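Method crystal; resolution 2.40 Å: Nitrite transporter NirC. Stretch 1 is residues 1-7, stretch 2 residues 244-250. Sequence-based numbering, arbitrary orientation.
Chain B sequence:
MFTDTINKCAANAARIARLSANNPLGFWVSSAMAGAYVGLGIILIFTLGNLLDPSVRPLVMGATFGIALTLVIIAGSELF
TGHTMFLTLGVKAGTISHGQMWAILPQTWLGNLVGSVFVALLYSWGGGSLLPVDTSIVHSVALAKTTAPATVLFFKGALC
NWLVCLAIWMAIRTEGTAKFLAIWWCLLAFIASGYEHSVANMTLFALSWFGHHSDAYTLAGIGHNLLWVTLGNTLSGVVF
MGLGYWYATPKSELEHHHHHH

Stretch 1 (1-7) MFTDTIN
Stretch 2, residues 244-250: GYWYATP

Two ends of one chain meet here: the start of a helix, residues 3-7, packs against the C-terminal part of another helix and the residues after it. No hydrogen bond crosses between them, and the 366 Å² buried is mainly van der Waals contact, some of it with backbone atoms. CA atoms are nearest at F2 and T249 (5.9 Å) and at I6 and W246 (7.5 Å), so the two stretches run in opposite senses.

Each backbone prepares its own surface. F2 (phi/psi 65/-9) is the N-cap residue, and the bond from I6 N to F2 O (3.0 Å) closes the first turn. F2 and I6, four residues apart, both point CA-to-CB toward the other stretch. In the partner, A248 N bonds to Y245 O at 3.1 Å. T249 is non-helical at -76/125, with only weak bonds back: T249 N to Y245 O and T249 OG1 to W246 O, both 3.4 Å.

The aromatic contact is edge-to-face. F2 (chi1 -35°, chi2 -56°) offers a ring face to the edge of Y245 (m, chi2 -72°); the centroids lie 5.0 Å apart, the planes meet at 67°, and F2 CE1 to Y245 CE1 is 3.7 Å. The slightly positive ring-edge hydrogens of Y245 can meet the electron-rich face of F2. The Y245 hydroxyl is hydrogen-bonded elsewhere in the structure.

Apolar packing completes the contact. A248, with its small methyl, lies beside the F2 ring, CB being 4.0 Å from F2 CE2. Branched I6 (chi1 m, chi2 t) reaches three neighbours: CD1 lies 3.2 Å from T249 CG2, a tight approach, and 3.7 Å from Y245 O, while CG2 meets the ring edge of W246 (t, chi2 -98°) 3.9 Å from CZ3. W246 points CA-to-CB away, but its long indole brings its end nearer. T249 (p) thus pairs a methyl for packing with a weakly bonded hydroxyl. P250 offers apolar CD to M1 N at 3.5 Å.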

ATOM      1  N   MET B   1     -25.779   0.640 -17.167  1.00 95.55           N
ATOM      2  CA  MET B   1     -25.062   1.166 -15.950  1.00 96.40           C
ATOM      3  C   MET B   1     -24.849   2.673 -16.081  1.00 89.80           C
ATOM      4  O   MET B   1     -25.475   3.290 -16.960  1.00 88.06           O
ATOM      5  CB  MET B   1     -23.731   0.418 -15.697  1.00 98.19           C
ATOM      6  CG  MET B   1     -23.109  -0.248 -16.924  1.00 92.43           C
ATOM      7  SD  MET B   1     -21.687  -1.263 -16.472  1.00 99.01           S
ATOM      8  CE  MET B   1     -22.451  -2.564 -15.501  1.00 89.84           C
ATOM      9  N   PHE B   2     -23.997   3.255 -15.213  1.00 80.08           N
ATOM     10  CA  PHE B   2     -23.672   4.725 -15.198  1.00 68.48           C
ATOM     11  C   PHE B   2     -24.774   5.780 -14.850  1.00 65.23           C
ATOM     12  O   PHE B   2     -24.435   6.959 -14.702  1.00 66.17           O
ATOM     13  CB  PHE B   2     -23.000   5.168 -16.511  1.00 66.32           C
ATOM     14  CG  PHE B   2     -22.078   4.135 -17.129  1.00 66.40           C
ATOM     15  CD1 PHE B   2     -20.989   3.592 -16.399  1.00 60.77           C
ATOM     16  CD2 PHE B   2     -22.257   3.744 -18.460  1.00 61.90           C
ATOM     17  CE1 PHE B   2     -20.124   2.683 -16.980  1.00 55.99           C
ATOM     18  CE2 PHE B   2     -21.391   2.829 -19.031  1.00 62.06           C
ATOM     19  CZ  PHE B   2     -20.332   2.293 -18.296  1.00 57.57           C
ATOM     20  N   THR B   3     -26.059   5.385 -14.749  1.00 62.51           N
ATOM     21  CA  THR B   3     -27.174   6.307 -14.439  1.00 61.97           C
ATOM     22  C   THR B   3     -27.057   6.937 -13.045  1.00 58.67           C
ATOM     23  O   THR B   3     -27.133   8.144 -12.915  1.00 57.35           O
ATOM     24  CB  THR B   3     -28.573   5.622 -14.582  1.00 69.44           C
ATOM     25  OG1 THR B   3     -28.785   5.222 -15.941  1.00 70.43           O
ATOM     26  CG2 THR B   3     -29.728   6.533 -14.144  1.00 65.53           C
ATOM     27  N   ASP B   4     -26.881   6.140 -12.005  1.00 57.24           N
ATOM     28  CA  ASP B   4     -26.534   6.703 -10.704  1.00 58.68           C
ATOM     29  C   ASP B   4     -25.371   7.660 -10.664  1.00 54.94           C
ATOM     30  O   ASP B   4     -25.484   8.668 -10.006  1.00 57.86           O
ATOM     31  CB  ASP B   4     -26.361   5.622  -9.656  1.00 65.92           C
ATOM     32  CG  ASP B   4     -27.613   4.776  -9.524  1.00 79.08           C
ATOM     33  OD1 ASP B   4     -28.737   5.361  -9.456  1.00 86.10           O
ATOM     34  OD2 ASP B   4     -27.485   3.532  -9.530  1.00 79.44           O
ATOM     35  N   THR B   5     -24.269   7.385 -11.360  1.00 53.36           N
ATOM     36  CA  THR B   5     -23.093   8.275 -11.289  1.00 49.25           C
ATOM     37  C   THR B   5     -23.392   9.591 -11.938  1.00 48.83           C
ATOM     38  O   THR B   5     -23.058  10.664 -11.406  1.00 48.98           O
ATOM     39  CB  THR B   5     -21.868   7.662 -11.972  1.00 48.48           C
ATOM     40  OG1 THR B   5     -21.698   6.344 -11.475  1.00 50.48           O
ATOM     41  CG2 THR B   5     -20.597   8.439 -11.664  1.00 43.66           C
ATOM     42  N   ILE B   6     -24.027   9.497 -13.100  1.00 49.85           N
ATOM     43  CA  ILE B   6     -24.461  10.649 -13.825  1.00 50.32           C
ATOM     44  C   ILE B   6     -25.395  11.515 -12.983  1.00 51.54           C
ATOM     45  O   ILE B   6     -25.166  12.722 -12.868  1.00 51.12           O
ATOM     46  CB  ILE B   6     -25.044  10.248 -15.190  1.00 55.21           C
ATOM     47  CG1 ILE B   6     -23.882   9.940 -16.151  1.00 53.48           C
ATOM     48  CG2 ILE B   6     -25.925  11.350 -15.792  1.00 51.05           C
ATOM     49  CD1 ILE B   6     -24.310   8.959 -17.214  1.00 55.58           C
ATOM     50  N   ASN B   7     -26.384  10.914 -12.334  1.00 51.51           N
ATOM     51  CA  ASN B   7     -27.289  11.701 -11.466  1.00 52.66           C
ATOM     52  C   ASN B   7     -26.600  12.365 -10.304  1.00 53.22           C
ATOM     53  O   ASN B   7     -26.928  13.497  -9.993  1.00 57.72           O
ATOM     54  CB  ASN B   7     -28.494  10.907 -10.987  1.00 53.07           C
ATOM     55  CG  ASN B   7     -29.449  10.577 -12.118  1.00 56.70           C
ATOM     56  OD1 ASN B   7     -30.115   9.547 -12.085  1.00 60.28           O
ATOM     57  ND2 ASN B   7     -29.490  11.426 -13.147  1.00 55.44           N
ATOM     58  N   GLY B 244     -19.167  11.617 -23.318  1.00 51.69           N
ATOM     59  CA  GLY B 244     -18.847  10.175 -23.387  1.00 51.58           C
ATOM     60  C   GLY B 244     -19.775   9.293 -22.566  1.00 50.22           C
ATOM     61  O   GLY B 244     -20.446   8.403 -23.093  1.00 52.76           O
ATOM     62  N   TYR B 245     -19.846   9.563 -21.270  1.00 47.60           N
ATOM     63  CA  TYR B 245     -20.653   8.702 -20.394  1.00 49.01           C
ATOM     64  C   TYR B 245     -22.156   8.896 -20.551  1.00 51.10           C
ATOM     65  O   TYR B 245     -22.933   7.935 -20.448  1.00 52.36           O
ATOM     66  CB  TYR B 245     -20.192   8.752 -18.951  1.00 46.83           C
ATOM     67  CG  TYR B 245     -19.012   7.807 -18.706  1.00 44.04           C
ATOM     68  CD1 TYR B 245     -19.218   6.432 -18.684  1.00 44.34           C
ATOM     69  CD2 TYR B 245     -17.721   8.288 -18.450  1.00 43.04           C
ATOM     70  CE1 TYR B 245     -18.188   5.531 -18.442  1.00 44.60           C
ATOM     71  CE2 TYR B 245     -16.660   7.381 -18.180  1.00 43.59           C
ATOM     72  CZ  TYR B 245     -16.916   6.002 -18.208  1.00 44.18           C
ATOM     73  OH  TYR B 245     -15.964   5.060 -18.001  1.00 44.95           O
ATOM     74  N   TRP B 246     -22.549  10.123 -20.876  1.00 52.01           N
ATOM     75  CA  TRP B 246     -23.925  10.395 -21.278  1.00 54.37           C
ATOM     76  C   TRP B 246     -24.385   9.499 -22.409  1.00 55.82           C
ATOM     77  O   TRP B 246     -25.394   8.843 -22.282  1.00 54.25           O
ATOM     78  CB  TRP B 246     -24.147  11.864 -21.614  1.00 54.60           C
ATOM     79  CG  TRP B 246     -25.603  12.137 -21.891  1.00 58.16           C
ATOM     80  CD1 TRP B 246     -26.237  12.222 -23.140  1.00 58.04           C
ATOM     81  CD2 TRP B 246     -26.679  12.330 -20.897  1.00 58.88           C
ATOM     82  NE1 TRP B 246     -27.569  12.459 -22.983  1.00 60.67           N
ATOM     83  CE2 TRP B 246     -27.906  12.526 -21.661  1.00 61.09           C
ATOM     84  CE3 TRP B 246     -26.737  12.358 -19.502  1.00 59.52           C
ATOM     85  CZ2 TRP B 246     -29.136  12.760 -21.037  1.00 62.87           C
ATOM     86  CZ3 TRP B 246     -27.987  12.575 -18.878  1.00 60.65           C
ATOM     87  CH2 TRP B 246     -29.161  12.785 -19.637  1.00 60.97           C
ATOM     88  N   TYR B 247     -23.632   9.400 -23.502  1.00 58.59           N
ATOM     89  CA  TYR B 247     -24.072   8.516 -24.610  1.00 61.23           C
ATOM     90  C   TYR B 247     -23.790   7.021 -24.415  1.00 62.02           C
ATOM     91  O   TYR B 247     -24.161   6.237 -25.263  1.00 63.47           O
ATOM     92  CB  TYR B 247     -23.536   9.005 -25.948  1.00 59.94           C
ATOM     93  CG  TYR B 247     -24.146  10.321 -26.307  1.00 62.00           C
ATOM     94  CD1 TYR B 247     -25.485  10.394 -26.755  1.00 64.11           C
ATOM     95  CD2 TYR B 247     -23.417  11.509 -26.162  1.00 60.80           C
ATOM     96  CE1 TYR B 247     -26.082  11.608 -27.071  1.00 64.28           C
ATOM     97  CE2 TYR B 247     -24.003  12.733 -26.492  1.00 63.02           C
ATOM     98  CZ  TYR B 247     -25.329  12.767 -26.941  1.00 64.43           C
ATOM     99  OH  TYR B 247     -25.900  13.973 -27.228  1.00 66.79           O
ATOM    100  N   ALA B 248     -23.145   6.653 -23.304  1.00 62.39           N
ATOM    101  CA  ALA B 248     -22.800   5.254 -22.967  1.00 66.14           C
ATOM    102  C   ALA B 248     -23.882   4.529 -22.140  1.00 69.27           C
ATOM    103  O   ALA B 248     -23.868   3.292 -22.023  1.00 70.68           O
ATOM    104  CB  ALA B 248     -21.434   5.180 -22.244  1.00 60.87           C
ATOM    105  N   THR B 249     -24.784   5.302 -21.545  1.00 71.60           N
ATOM    106  CA  THR B 249     -25.851   4.756 -20.712  1.00 75.88           C
ATOM    107  C   THR B 249     -26.954   4.141 -21.595  1.00 84.84           C
ATOM    108  O   THR B 249     -27.478   4.819 -22.496  1.00 87.79           O
ATOM    109  CB  THR B 249     -26.450   5.827 -19.760  1.00 71.50           C
ATOM    110  OG1 THR B 249     -27.307   6.701 -20.500  1.00 69.24           O
ATOM    111  CG2 THR B 249     -25.363   6.656 -19.130  1.00 62.79           C
ATOM    112  N   PRO B 250     -27.296   2.846 -21.354  1.00 94.10           N
ATOM    113  CA  PRO B 250     -28.349   2.178 -22.141  1.00 93.25           C
ATOM    114  C   PRO B 250     -29.727   2.637 -21.694  1.00 88.85           C
ATOM    115  O   PRO B 250     -30.305   3.495 -22.347  1.00 86.20           O
ATOM    116  CB  PRO B 250     -28.142   0.700 -21.817  1.00 94.42           C
ATOM    117  CG  PRO B 250     -27.644   0.729 -20.402  1.00 97.18           C
ATOM    118  CD  PRO B 250     -26.731   1.935 -20.332  1.00 93.74           C
TER